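Local coordinates for blue-light-activated histidine kinase 2 (Erythrobacter litoralis HTCC2594, PDB 4R38), which senses blue light through a flavin-binding LOV domain, transfers phosphate from ATP to a protein histidine and is involved in increased bacterial virulence on exposure to light, at residues T49-S54 / R62-E67; E75-A80 / E89-Y94; P109-D112 / R118-V121. All blocks are in the same frame, centred on the assembly; numbering follows the deposited sequence.

Contact 1 of 3, residues T49-S54 / R62-E67. With RBF (riboflavin), chain E.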
loop_
_atom_site.group_PDB
_atom_site.type_symbol
_atom_site.label_atom_id
_atom_site.label_comp_id
_atom_site.label_asym_id
_atom_site.label_seq_id
_atom_site.Cartn_x
_atom_site.Cartn_y
_atom_site.Cartn_z
ATOM N N THR A 49 -5.052 -1.303 9.955
ATOM C CA THR A 49 -6.174 -1.382 9.020
ATOM C C THR A 49 -7.368 -2.175 9.534
ATOM O O THR A 49 -8.474 -2.009 9.018
ATOM C CB THR A 49 -5.782 -2.024 7.694
ATOM O OG1 THR A 49 -5.563 -3.424 7.877
ATOM C CG2 THR A 49 -4.578 -1.335 7.079
ATOM N N GLY A 50 -7.155 -3.055 10.507
ATOM C CA GLY A 50 -8.230 -3.910 10.990
ATOM C C GLY A 50 -8.492 -5.146 10.136
ATOM O O GLY A 50 -9.384 -5.928 10.458
ATOM N N TYR A 51 -7.707 -5.325 9.068
ATOM C CA TYR A 51 -7.784 -6.507 8.205
ATOM C C TYR A 51 -6.774 -7.583 8.588
ATOM O O TYR A 51 -5.605 -7.288 8.824
ATOM C CB TYR A 51 -7.517 -6.118 6.749
ATOM C CG TYR A 51 -8.613 -5.308 6.101
ATOM C CD1 TYR A 51 -9.694 -5.933 5.483
ATOM C CD2 TYR A 51 -8.568 -3.916 6.090
ATOM C CE1 TYR A 51 -10.695 -5.198 4.885
ATOM C CE2 TYR A 51 -9.578 -3.175 5.480
ATOM C CZ TYR A 51 -10.629 -3.823 4.893
ATOM O OH TYR A 51 -11.612 -3.076 4.294
ATOM N N SER A 52 -7.222 -8.833 8.626
ATOM C CA SER A 52 -6.329 -9.943 8.876
ATOM C C SER A 52 -5.468 -10.150 7.647
ATOM O O SER A 52 -5.875 -9.810 6.531
ATOM C CB SER A 52 -7.100 -11.224 9.162
ATOM O OG SER A 52 -7.672 -11.719 7.961
ATOM N N ARG A 53 -4.275 -10.702 7.857
ATOM C CA ARG A 53 -3.358 -10.986 6.762
ATOM C C ARG A 53 -3.996 -11.930 5.736
ATOM O O ARG A 53 -3.832 -11.738 4.534
ATOM C CB ARG A 53 -2.057 -11.575 7.303
ATOM C CG ARG A 53 -1.050 -11.955 6.225
ATOM C CD ARG A 53 0.406 -11.829 6.732
ATOM N NE ARG A 53 0.837 -12.940 7.575
ATOM C CZ ARG A 53 2.007 -12.980 8.231
ATOM N NH1 ARG A 53 2.870 -11.965 8.160
ATOM N NH2 ARG A 53 2.318 -14.032 8.972
ATOM N N SER A 54 -4.711 -12.942 6.214
ATOM C CA SER A 54 -5.395 -13.881 5.320
ATOM C C SER A 54 -6.318 -13.155 4.352
ATOM O O SER A 54 -6.403 -13.501 3.174
ATOM C CB SER A 54 -6.234 -14.874 6.115
ATOM O OG SER A 54 -5.450 -15.548 7.072
ATOM N N ARG A 62 -5.684 -1.348 -2.861
ATOM C CA ARG A 62 -6.661 -0.277 -2.987
ATOM C C ARG A 62 -8.002 -0.580 -2.309
ATOM O O ARG A 62 -8.867 0.275 -2.286
ATOM C CB ARG A 62 -6.941 0.109 -4.457
ATOM C CG ARG A 62 -7.653 -0.943 -5.275
ATOM C CD ARG A 62 -7.970 -0.416 -6.680
ATOM N NE ARG A 62 -6.778 -0.050 -7.454
ATOM C CZ ARG A 62 -6.098 -0.888 -8.239
ATOM N NH1 ARG A 62 -6.461 -2.163 -8.354
ATOM N NH2 ARG A 62 -5.017 -0.461 -8.879
ATOM N N PHE A 63 -8.172 -1.779 -1.752
ATOM C CA PHE A 63 -9.382 -2.055 -0.965
ATOM C C PHE A 63 -9.455 -1.097 0.244
ATOM O O PHE A 63 -10.496 -0.966 0.881
ATOM C CB PHE A 63 -9.404 -3.515 -0.493
ATOM C CG PHE A 63 -8.232 -3.887 0.377
ATOM C CD1 PHE A 63 -8.240 -3.608 1.736
ATOM C CD2 PHE A 63 -7.120 -4.491 -0.167
ATOM C CE1 PHE A 63 -7.178 -3.932 2.524
ATOM C CE2 PHE A 63 -6.038 -4.826 0.628
ATOM C CZ PHE A 63 -6.069 -4.533 1.977
ATOM N N LEU A 64 -8.342 -0.435 0.554
ATOM C CA LEU A 64 -8.323 0.554 1.638
ATOM C C LEU A 64 -8.880 1.908 1.231
ATOM O O LEU A 64 -9.144 2.757 2.080
ATOM C CB LEU A 64 -6.881 0.755 2.132
ATOM C CG LEU A 64 -6.226 -0.390 2.897
ATOM C CD1 LEU A 64 -4.778 -0.015 3.208
ATOM C CD2 LEU A 64 -7.035 -0.690 4.165
ATOM N N GLN A 65 -9.057 2.110 -0.070
ATOM C CA GLN A 65 -9.528 3.389 -0.594
ATOM C C GLN A 65 -11.052 3.460 -0.618
ATOM O O GLN A 65 -11.755 2.457 -0.455
ATOM C CB GLN A 65 -8.965 3.635 -2.000
ATOM C CG GLN A 65 -7.462 3.843 -2.001
ATOM C CD GLN A 65 -6.804 3.674 -3.356
ATOM O OE1 GLN A 65 -7.462 3.684 -4.421
ATOM N NE2 GLN A 65 -5.482 3.533 -3.328
ATOM N N GLY A 66 -11.561 4.665 -0.791
ATOM C CA GLY A 66 -12.994 4.853 -0.877
ATOM C C GLY A 66 -13.405 6.180 -1.468
ATOM O O GLY A 66 -12.646 6.822 -2.192
ATOM N N GLU A 67 -14.615 6.599 -1.105
ATOM C CA GLU A 67 -15.293 7.680 -1.773
ATOM C C GLU A 67 -14.503 8.993 -1.688
ATOM O O GLU A 67 -14.505 9.783 -2.633
ATOM C CB GLU A 67 -16.715 7.826 -1.180
ATOM C CG GLU A 67 -17.635 6.592 -1.409
ATOM C CD GLU A 67 -17.024 5.235 -0.969
ATOM O OE1 GLU A 67 -16.258 5.186 0.034
ATOM O OE2 GLU A 67 -17.298 4.215 -1.649
HETATM N N1 RBF E . -2.903 2.389 -1.505
HETATM C C2 RBF E . -3.624 2.767 -0.417
HETATM O O2 RBF E . -4.672 3.367 -0.563
HETATM N N3 RBF E . -3.155 2.474 0.833
HETATM C C4 RBF E . -2.041 1.736 1.031
HETATM O O4 RBF E . -1.636 1.475 2.187
HETATM C C4A RBF E . -1.303 1.264 -0.084
HETATM N N5 RBF E . -0.199 0.481 0.031
HETATM C C5A RBF E . 0.455 0.050 -1.062
HETATM C C6 RBF E . 1.625 -0.755 -0.972
HETATM C C7 RBF E . 2.292 -1.213 -2.107
HETATM C C7M RBF E . 3.556 -2.079 -1.876
HETATM C C8 RBF E . 1.821 -0.854 -3.369
HETATM C C8M RBF E . 2.480 -1.276 -4.683
HETATM C C9 RBF E . 0.707 -0.069 -3.477
HETATM C C9A RBF E . -0.007 0.413 -2.342
HETATM N N10 RBF E . -1.151 1.177 -2.506
HETATM C C10 RBF E . -1.817 1.624 -1.374
HETATM C "C1'" RBF E . -1.629 1.646 -3.807
HETATM C "C2'" RBF E . -2.679 0.796 -4.515
HETATM O "O2'" RBF E . -2.371 -0.522 -4.305
HETATM C "C3'" RBF E . -2.662 1.126 -6.004
HETATM O "O3'" RBF E . -1.429 0.758 -6.557
HETATM C "C4'" RBF E . -2.869 2.617 -6.258
HETATM O "O4'" RBF E . -4.103 3.053 -5.749
HETATM C "C5'" RBF E . -2.810 2.924 -7.750
HETATM O "O5'" RBF E . -3.798 2.179 -8.440
HETATM O O HOH W 1 -11.194 -0.443 3.847
#
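The hydroxyl of Tyr51 reaches Phe63 through a single water, donating to it from OH at 2.7 Å, while the water donates to the backbone O of Phe63 at 3.1 Å. Beside this bridge the two rings form a T-shaped pair, the edge of Phe63 meeting a face of Tyr51 with centroids 5.0 Å apart and planes at 70°. Phe63 CE1 makes the touch, off-centre toward the rim near Tyr51 CD2. Leu64 forks between protein and cofactor: its CD2 packs on Tyr51 CE2 at 3.8 Å and on the Thr49 methyl, whereas its CD1 lies 3.6 Å from O4 of riboflavin. Gln65 NE2, held out by a chain extended beyond CG, donates to O4' of riboflavin at 2.8 Å and to O2 at 2.9 Å, so one nitrogen bonds the ribityl chain and the pyrimidine edge. Arg62 NH2 donates to riboflavin O5' in the guanidinium plane, and its NH1 pairs with Asp35. Thr49 OG1 accepts from Tyr51 N in an ST turn and also bonds Phe45 O. This LOV-domain contact joins the end of helix 43-49 to the flavin-binding loop, with helix 53-56 against both rings and strand 87-94 meeting Leu64 and Gln65.

Contact 2 of 3, residues E75-A80 / E89-Y94. With RBF (riboflavin), chain E.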
loop_
_atom_site.group_PDB
_atom_site.type_symbol
_atom_site.label_atom_id
_atom_site.label_comp_id
_atom_site.label_asym_id
_atom_site.label_seq_id
_atom_site.Cartn_x
_atom_site.Cartn_y
_atom_site.Cartn_z
ATOM N N GLU A 75 -3.464 8.494 -8.952
ATOM C CA GLU A 75 -2.715 8.441 -10.218
ATOM C C GLU A 75 -1.197 8.667 -10.036
ATOM O O GLU A 75 -0.388 8.084 -10.758
ATOM C CB GLU A 75 -3.327 9.383 -11.266
ATOM C CG GLU A 75 -2.536 9.525 -12.565
ATOM C CD GLU A 75 -2.072 8.191 -13.189
ATOM O OE1 GLU A 75 -2.693 7.110 -12.970
ATOM O OE2 GLU A 75 -1.066 8.240 -13.924
ATOM N N ARG A 76 -0.797 9.477 -9.058
ATOM C CA ARG A 76 0.640 9.605 -8.756
ATOM C C ARG A 76 1.250 8.262 -8.321
ATOM O O ARG A 76 2.346 7.882 -8.750
ATOM C CB ARG A 76 0.841 10.722 -7.734
ATOM C CG ARG A 76 0.609 12.090 -8.377
ATOM C CD ARG A 76 1.088 13.260 -7.542
ATOM N NE ARG A 76 0.349 13.381 -6.290
ATOM C CZ ARG A 76 -0.798 14.033 -6.131
ATOM N NH1 ARG A 76 -1.394 14.636 -7.155
ATOM N NH2 ARG A 76 -1.364 14.066 -4.934
ATOM N N LEU A 77 0.528 7.543 -7.469
ATOM C CA LEU A 77 0.887 6.215 -7.073
ATOM C C LEU A 77 0.964 5.247 -8.248
ATOM O O LEU A 77 1.931 4.535 -8.387
ATOM C CB LEU A 77 -0.083 5.683 -6.033
ATOM C CG LEU A 77 -0.160 6.396 -4.671
ATOM C CD1 LEU A 77 -1.172 5.702 -3.751
ATOM C CD2 LEU A 77 1.154 6.481 -3.998
ATOM N N ALA A 78 -0.080 5.192 -9.068
ATOM C CA ALA A 78 -0.051 4.298 -10.219
ATOM C C ALA A 78 1.106 4.625 -11.150
ATOM O O ALA A 78 1.745 3.727 -11.685
ATOM C CB ALA A 78 -1.375 4.371 -10.983
ATOM N N LYS A 79 1.349 5.907 -11.385
ATOM C CA LYS A 79 2.430 6.318 -12.281
ATOM C C LYS A 79 3.785 5.844 -11.753
ATOM O O LYS A 79 4.625 5.314 -12.498
ATOM C CB LYS A 79 2.431 7.842 -12.422
ATOM C CG LYS A 79 3.326 8.365 -13.536
ATOM C CD LYS A 79 3.275 9.886 -13.628
ATOM C CE LYS A 79 4.222 10.413 -14.699
ATOM N NZ LYS A 79 3.945 9.837 -16.049
ATOM N N ALA A 80 4.005 6.013 -10.454
ATOM C CA ALA A 80 5.232 5.528 -9.838
ATOM C C ALA A 80 5.396 4.012 -10.053
ATOM O O ALA A 80 6.466 3.543 -10.399
ATOM C CB ALA A 80 5.231 5.868 -8.366
ATOM N N GLU A 89 2.965 9.763 -0.763
ATOM C CA GLU A 89 1.660 10.423 -0.861
ATOM C C GLU A 89 0.886 10.221 0.436
ATOM O O GLU A 89 0.956 9.154 1.043
ATOM C CB GLU A 89 0.796 9.824 -1.988
ATOM C CG GLU A 89 1.264 10.087 -3.405
ATOM C CD GLU A 89 1.120 11.539 -3.817
ATOM O OE1 GLU A 89 0.194 12.225 -3.316
ATOM O OE2 GLU A 89 1.941 11.988 -4.649
ATOM N N THR A 90 0.122 11.236 0.841
ATOM C CA THR A 90 -0.846 11.081 1.920
ATOM C C THR A 90 -2.240 10.889 1.317
ATOM O O THR A 90 -2.742 11.766 0.627
ATOM C CB THR A 90 -0.816 12.290 2.847
ATOM O OG1 THR A 90 0.521 12.457 3.341
ATOM C CG2 THR A 90 -1.773 12.104 4.019
ATOM N N ILE A 91 -2.851 9.741 1.596
ATOM C CA ILE A 91 -4.068 9.311 0.905
ATOM C C ILE A 91 -5.138 8.909 1.937
ATOM O O ILE A 91 -4.828 8.368 2.998
ATOM C CB ILE A 91 -3.731 8.147 -0.055
ATOM C CG1 ILE A 91 -4.874 7.872 -1.025
ATOM C CG2 ILE A 91 -3.303 6.892 0.740
ATOM C CD1 ILE A 91 -4.506 6.891 -2.134
ATOM N N TYR A 92 -6.392 9.217 1.658
ATOM C CA TYR A 92 -7.478 8.854 2.561
ATOM C C TYR A 92 -7.879 7.397 2.392
ATOM O O TYR A 92 -8.202 6.944 1.295
ATOM C CB TYR A 92 -8.689 9.759 2.336
ATOM C CG TYR A 92 -9.633 9.811 3.526
ATOM C CD1 TYR A 92 -9.363 10.638 4.610
ATOM C CD2 TYR A 92 -10.785 9.031 3.569
ATOM C CE1 TYR A 92 -10.224 10.699 5.697
ATOM C CE2 TYR A 92 -11.644 9.074 4.668
ATOM C CZ TYR A 92 -11.362 9.918 5.716
ATOM O OH TYR A 92 -12.208 9.975 6.805
ATOM N N ASN A 93 -7.862 6.674 3.498
ATOM C CA ASN A 93 -8.115 5.248 3.502
ATOM C C ASN A 93 -9.184 4.981 4.545
ATOM O O ASN A 93 -9.548 5.878 5.318
ATOM C CB ASN A 93 -6.868 4.445 3.866
ATOM C CG ASN A 93 -5.910 4.154 2.675
ATOM O OD1 ASN A 93 -4.884 3.511 2.876
ATOM N ND2 ASN A 93 -6.246 4.621 1.461
ATOM N N TYR A 94 -9.653 3.737 4.579
ATOM C CA TYR A 94 -10.726 3.333 5.459
ATOM C C TYR A 94 -10.338 2.023 6.112
ATOM O O TYR A 94 -9.884 1.095 5.441
ATOM C CB TYR A 94 -12.015 3.130 4.644
ATOM C CG TYR A 94 -12.529 4.399 3.987
ATOM C CD1 TYR A 94 -13.511 5.163 4.592
ATOM C CD2 TYR A 94 -12.004 4.841 2.770
ATOM C CE1 TYR A 94 -14.004 6.338 3.988
ATOM C CE2 TYR A 94 -12.472 5.999 2.160
ATOM C CZ TYR A 94 -13.476 6.749 2.779
ATOM O OH TYR A 94 -13.931 7.895 2.187
HETATM N N1 RBF E . -2.903 2.389 -1.505
HETATM C C2 RBF E . -3.624 2.767 -0.417
HETATM O O2 RBF E . -4.672 3.367 -0.563
HETATM N N3 RBF E . -3.155 2.474 0.833
HETATM C C4 RBF E . -2.041 1.736 1.031
HETATM O O4 RBF E . -1.636 1.475 2.187
HETATM C C4A RBF E . -1.303 1.264 -0.084
HETATM N N5 RBF E . -0.199 0.481 0.031
HETATM C C5A RBF E . 0.455 0.050 -1.062
HETATM C C6 RBF E . 1.625 -0.755 -0.972
HETATM C C7 RBF E . 2.292 -1.213 -2.107
HETATM C C7M RBF E . 3.556 -2.079 -1.876
HETATM C C8 RBF E . 1.821 -0.854 -3.369
HETATM C C8M RBF E . 2.480 -1.276 -4.683
HETATM C C9 RBF E . 0.707 -0.069 -3.477
HETATM C C9A RBF E . -0.007 0.413 -2.342
HETATM N N10 RBF E . -1.151 1.177 -2.506
HETATM C C10 RBF E . -1.817 1.624 -1.374
HETATM C "C1'" RBF E . -1.629 1.646 -3.807
HETATM C "C2'" RBF E . -2.679 0.796 -4.515
HETATM O "O2'" RBF E . -2.371 -0.522 -4.305
HETATM C "C3'" RBF E . -2.662 1.126 -6.004
HETATM O "O3'" RBF E . -1.429 0.758 -6.557
HETATM C "C4'" RBF E . -2.869 2.617 -6.258
HETATM O "O4'" RBF E . -4.103 3.053 -5.749
HETATM C "C5'" RBF E . -2.810 2.924 -7.750
HETATM O "O5'" RBF E . -3.798 2.179 -8.440
#
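The guanidinium of Arg76 presents an edge to the carboxylate of Glu89, whose CD lies in the guanidinium plane although the two planes are turned 46° apart. The grip is side-on and bidentate, a salt bridge between a helix and strand 87-94, at one edge of the antiparallel PAS-fold sheet. Arg76 NE donates to Glu89 OE2 at 2.7 Å, approaching from above the carboxylate plane, and Arg76 NH2 to Glu89 OE1 at 2.9 Å, on the syn side but tilted well out of that plane. A bend at chi3 (-64°) turns the end of Arg76 so that NE and NH2 together face the acid.

Behind this surface ion pair the contact becomes apolar. Leu77 CD2 lies alongside the aliphatic part of Glu89, 3.7 Å from CG, and its other methyl, CD1, meets Ile91 CD1 at 3.9 Å. The axes of helix segment 75-80 and strand segment 89-94 approach to 10.1 Å, their directions 127° apart; Leu77, Glu89 and Ile91 meet across the interval, with Leu77 also on Leu105 of strand 100-109. Ala78 CB lies 3.8 Å from riboflavin C5'.

Farther along the strand, Asn93 pairs with the pyrimidine edge of riboflavin through both ends of its amide. Asn93 OD1, which also bonds Asn103 ND2, accepts from flavin N3 at 2.9 Å, and Asn93 ND2 donates to flavin O2 at 2.9 Å.

Contact 3 of 3, residues P109-D112 / R118-V121. With RBF (riboflavin), chain E.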
loop_
_atom_site.group_PDB
_atom_site.type_symbol
_atom_site.label_atom_id
_atom_site.label_comp_id
_atom_site.label_asym_id
_atom_site.label_seq_id
_atom_site.Cartn_x
_atom_site.Cartn_y
_atom_site.Cartn_z
ATOM N N PRO A 109 10.450 0.465 -5.341
ATOM C CA PRO A 109 11.018 -0.839 -5.677
ATOM C C PRO A 109 11.701 -1.444 -4.461
ATOM O O PRO A 109 12.446 -0.749 -3.743
ATOM C CB PRO A 109 12.061 -0.505 -6.743
ATOM C CG PRO A 109 11.608 0.774 -7.327
ATOM C CD PRO A 109 10.986 1.535 -6.198
ATOM N N LEU A 110 11.418 -2.720 -4.222
ATOM C CA LEU A 110 12.112 -3.497 -3.194
ATOM C C LEU A 110 13.587 -3.655 -3.508
ATOM O O LEU A 110 14.414 -3.678 -2.601
ATOM C CB LEU A 110 11.476 -4.887 -3.074
ATOM C CG LEU A 110 12.018 -5.831 -2.002
ATOM C CD1 LEU A 110 11.874 -5.225 -0.614
ATOM C CD2 LEU A 110 11.281 -7.165 -2.092
ATOM N N GLU A 111 13.909 -3.774 -4.793
ATOM C CA GLU A 111 15.242 -4.173 -5.240
ATOM C C GLU A 111 15.768 -3.201 -6.279
ATOM O O GLU A 111 15.435 -3.302 -7.457
ATOM C CB GLU A 111 15.199 -5.575 -5.850
ATOM C CG GLU A 111 14.911 -6.684 -4.853
ATOM C CD GLU A 111 14.793 -8.039 -5.525
ATOM O OE1 GLU A 111 14.185 -8.093 -6.614
ATOM O OE2 GLU A 111 15.313 -9.040 -4.977
ATOM N N ASP A 112 16.622 -2.290 -5.829
ATOM C CA ASP A 112 17.117 -1.192 -6.649
ATOM C C ASP A 112 17.653 -1.621 -8.019
ATOM O O ASP A 112 17.434 -0.932 -9.014
ATOM C CB ASP A 112 18.220 -0.462 -5.881
ATOM C CG ASP A 112 18.552 0.885 -6.480
ATOM O OD1 ASP A 112 17.609 1.638 -6.804
ATOM O OD2 ASP A 112 19.757 1.188 -6.628
ATOM N N ARG A 118 10.145 -6.344 -10.081
ATOM C CA ARG A 118 9.027 -7.219 -9.791
ATOM C C ARG A 118 8.294 -6.874 -8.503
ATOM O O ARG A 118 7.104 -7.062 -8.404
ATOM C CB ARG A 118 9.548 -8.651 -9.709
ATOM C CG ARG A 118 8.534 -9.641 -9.232
ATOM C CD ARG A 118 8.995 -11.062 -9.508
ATOM N NE ARG A 118 7.814 -11.886 -9.443
ATOM C CZ ARG A 118 7.281 -12.556 -10.458
ATOM N NH1 ARG A 118 7.891 -12.630 -11.647
ATOM N NH2 ARG A 118 6.168 -13.226 -10.236
ATOM N N TYR A 119 9.031 -6.417 -7.498
ATOM C CA TYR A 119 8.448 -6.209 -6.186
ATOM C C TYR A 119 8.500 -4.753 -5.753
ATOM O O TYR A 119 9.479 -4.048 -6.004
ATOM C CB TYR A 119 9.205 -7.039 -5.148
ATOM C CG TYR A 119 9.190 -8.537 -5.406
ATOM C CD1 TYR A 119 8.084 -9.317 -5.051
ATOM C CD2 TYR A 119 10.256 -9.153 -6.031
ATOM C CE1 TYR A 119 8.092 -10.699 -5.280
ATOM C CE2 TYR A 119 10.270 -10.510 -6.256
ATOM C CZ TYR A 119 9.176 -11.276 -5.901
ATOM O OH TYR A 119 9.204 -12.639 -6.147
ATOM N N PHE A 120 7.455 -4.349 -5.052
ATOM C CA PHE A 120 7.368 -3.006 -4.493
ATOM C C PHE A 120 7.163 -3.201 -3.014
ATOM O O PHE A 120 6.432 -4.093 -2.600
ATOM C CB PHE A 120 6.198 -2.237 -5.096
ATOM C CG PHE A 120 6.604 -1.074 -5.971
ATOM C CD1 PHE A 120 6.184 0.209 -5.673
ATOM C CD2 PHE A 120 7.386 -1.271 -7.091
ATOM C CE1 PHE A 120 6.565 1.272 -6.465
ATOM C CE2 PHE A 120 7.771 -0.196 -7.886
ATOM C CZ PHE A 120 7.348 1.060 -7.575
ATOM N N VAL A 121 7.804 -2.349 -2.224
ATOM C CA VAL A 121 7.606 -2.327 -0.790
ATOM C C VAL A 121 7.070 -0.970 -0.415
ATOM O O VAL A 121 7.414 0.038 -1.046
ATOM C CB VAL A 121 8.945 -2.594 -0.003
ATOM C CG1 VAL A 121 10.006 -1.542 -0.314
ATOM C CG2 VAL A 121 8.696 -2.658 1.507
HETATM N N1 RBF E . -2.903 2.389 -1.505
HETATM C C2 RBF E . -3.624 2.767 -0.417
HETATM O O2 RBF E . -4.672 3.367 -0.563
HETATM N N3 RBF E . -3.155 2.474 0.833
HETATM C C4 RBF E . -2.041 1.736 1.031
HETATM O O4 RBF E . -1.636 1.475 2.187
HETATM C C4A RBF E . -1.303 1.264 -0.084
HETATM N N5 RBF E . -0.199 0.481 0.031
HETATM C C5A RBF E . 0.455 0.050 -1.062
HETATM C C6 RBF E . 1.625 -0.755 -0.972
HETATM C C7 RBF E . 2.292 -1.213 -2.107
HETATM C C7M RBF E . 3.556 -2.079 -1.876
HETATM C C8 RBF E . 1.821 -0.854 -3.369
HETATM C C8M RBF E . 2.480 -1.276 -4.683
HETATM C C9 RBF E . 0.707 -0.069 -3.477
HETATM C C9A RBF E . -0.007 0.413 -2.342
HETATM N N10 RBF E . -1.151 1.177 -2.506
HETATM C C10 RBF E . -1.817 1.624 -1.374
HETATM C "C1'" RBF E . -1.629 1.646 -3.807
HETATM C "C2'" RBF E . -2.679 0.796 -4.515
HETATM O "O2'" RBF E . -2.371 -0.522 -4.305
HETATM C "C3'" RBF E . -2.662 1.126 -6.004
HETATM O "O3'" RBF E . -1.429 0.758 -6.557
HETATM C "C4'" RBF E . -2.869 2.617 -6.258
HETATM O "O4'" RBF E . -4.103 3.053 -5.749
HETATM C "C5'" RBF E . -2.810 2.924 -7.750
HETATM O "O5'" RBF E . -3.798 2.179 -8.440
HETATM O O HOH W 2 12.116 -6.416 -7.740
HETATM O O HOH W 3 12.196 -4.014 -7.047
#
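Tyr119 O is the polar centre, receiving Leu110 N at 2.9 Å in a bond straight at the hydrogen (173°), though the donor comes from above the carbonyl plane. Water 3 lies 2.9 Å from Tyr119 O, probably donating to it, and accepts from Glu111 N at 2.8 Å; Pro109 CA adds a CH...O contact to Tyr119 O. Pro109 and Phe120 form a non-hydrogen-bonded antiparallel pair, suiting a proline nitrogen, which carries no proton. That nitrogen of Pro109 sits 3.7 Å above the Phe120 ring, over its centre, and Pro109 CD packs on CZ. Leu110 packs on Tyr119 and Val121, whose side chains leave the strand on the face opposite Phe120: with CG opposite its own backbone N (chi1 -177°), CD2 touches Tyr119 CB at 3.7 Å and CD1 touches Val121 CB at 4.0 Å. A second water links Glu111 OE1 to Tyr119 N.

Outside this shell, Pro109 leans on Cys84, which is disulfide-bonded to Cys117, and backbone bonds of Phe120 to Ala29 and of Arg118 to Ile31 tie the strand to strand 25-30 and the residue after it. These features define the base of a beta-hairpin between strands 100-109 and 119-128. Phe120 CB, 3.9 Å from riboflavin C8M, and Phe120 O, near C7M, border the flavin's methyl groups. The hairpin end thus probably relies partly on solvent, while the Pro109-Phe120 packing lies toward the flavin.

Flavin recognition in a LOV domain is shared among distant pieces of one PAS fold, and the three contacts illustrate it: all touch riboflavin. They follow one another along the chain. Contacts 1 and 2, with centres about 14 Å apart, meet where Leu64 O probably bonds Tyr94 N, so the flavin-binding loop is fastened to strand 87-94. Contact 3 lies about 17 Å from contact 2, centre to centre, touching it through Ala80 and Phe120; both reach the same five-stranded sheet. Contacts 1 and 3, about 21 Å apart between centres, occupy opposite sides of the chain's centre. The flavin therefore spans them, polar end at contacts 1 and 2, methyl groups at contact 3.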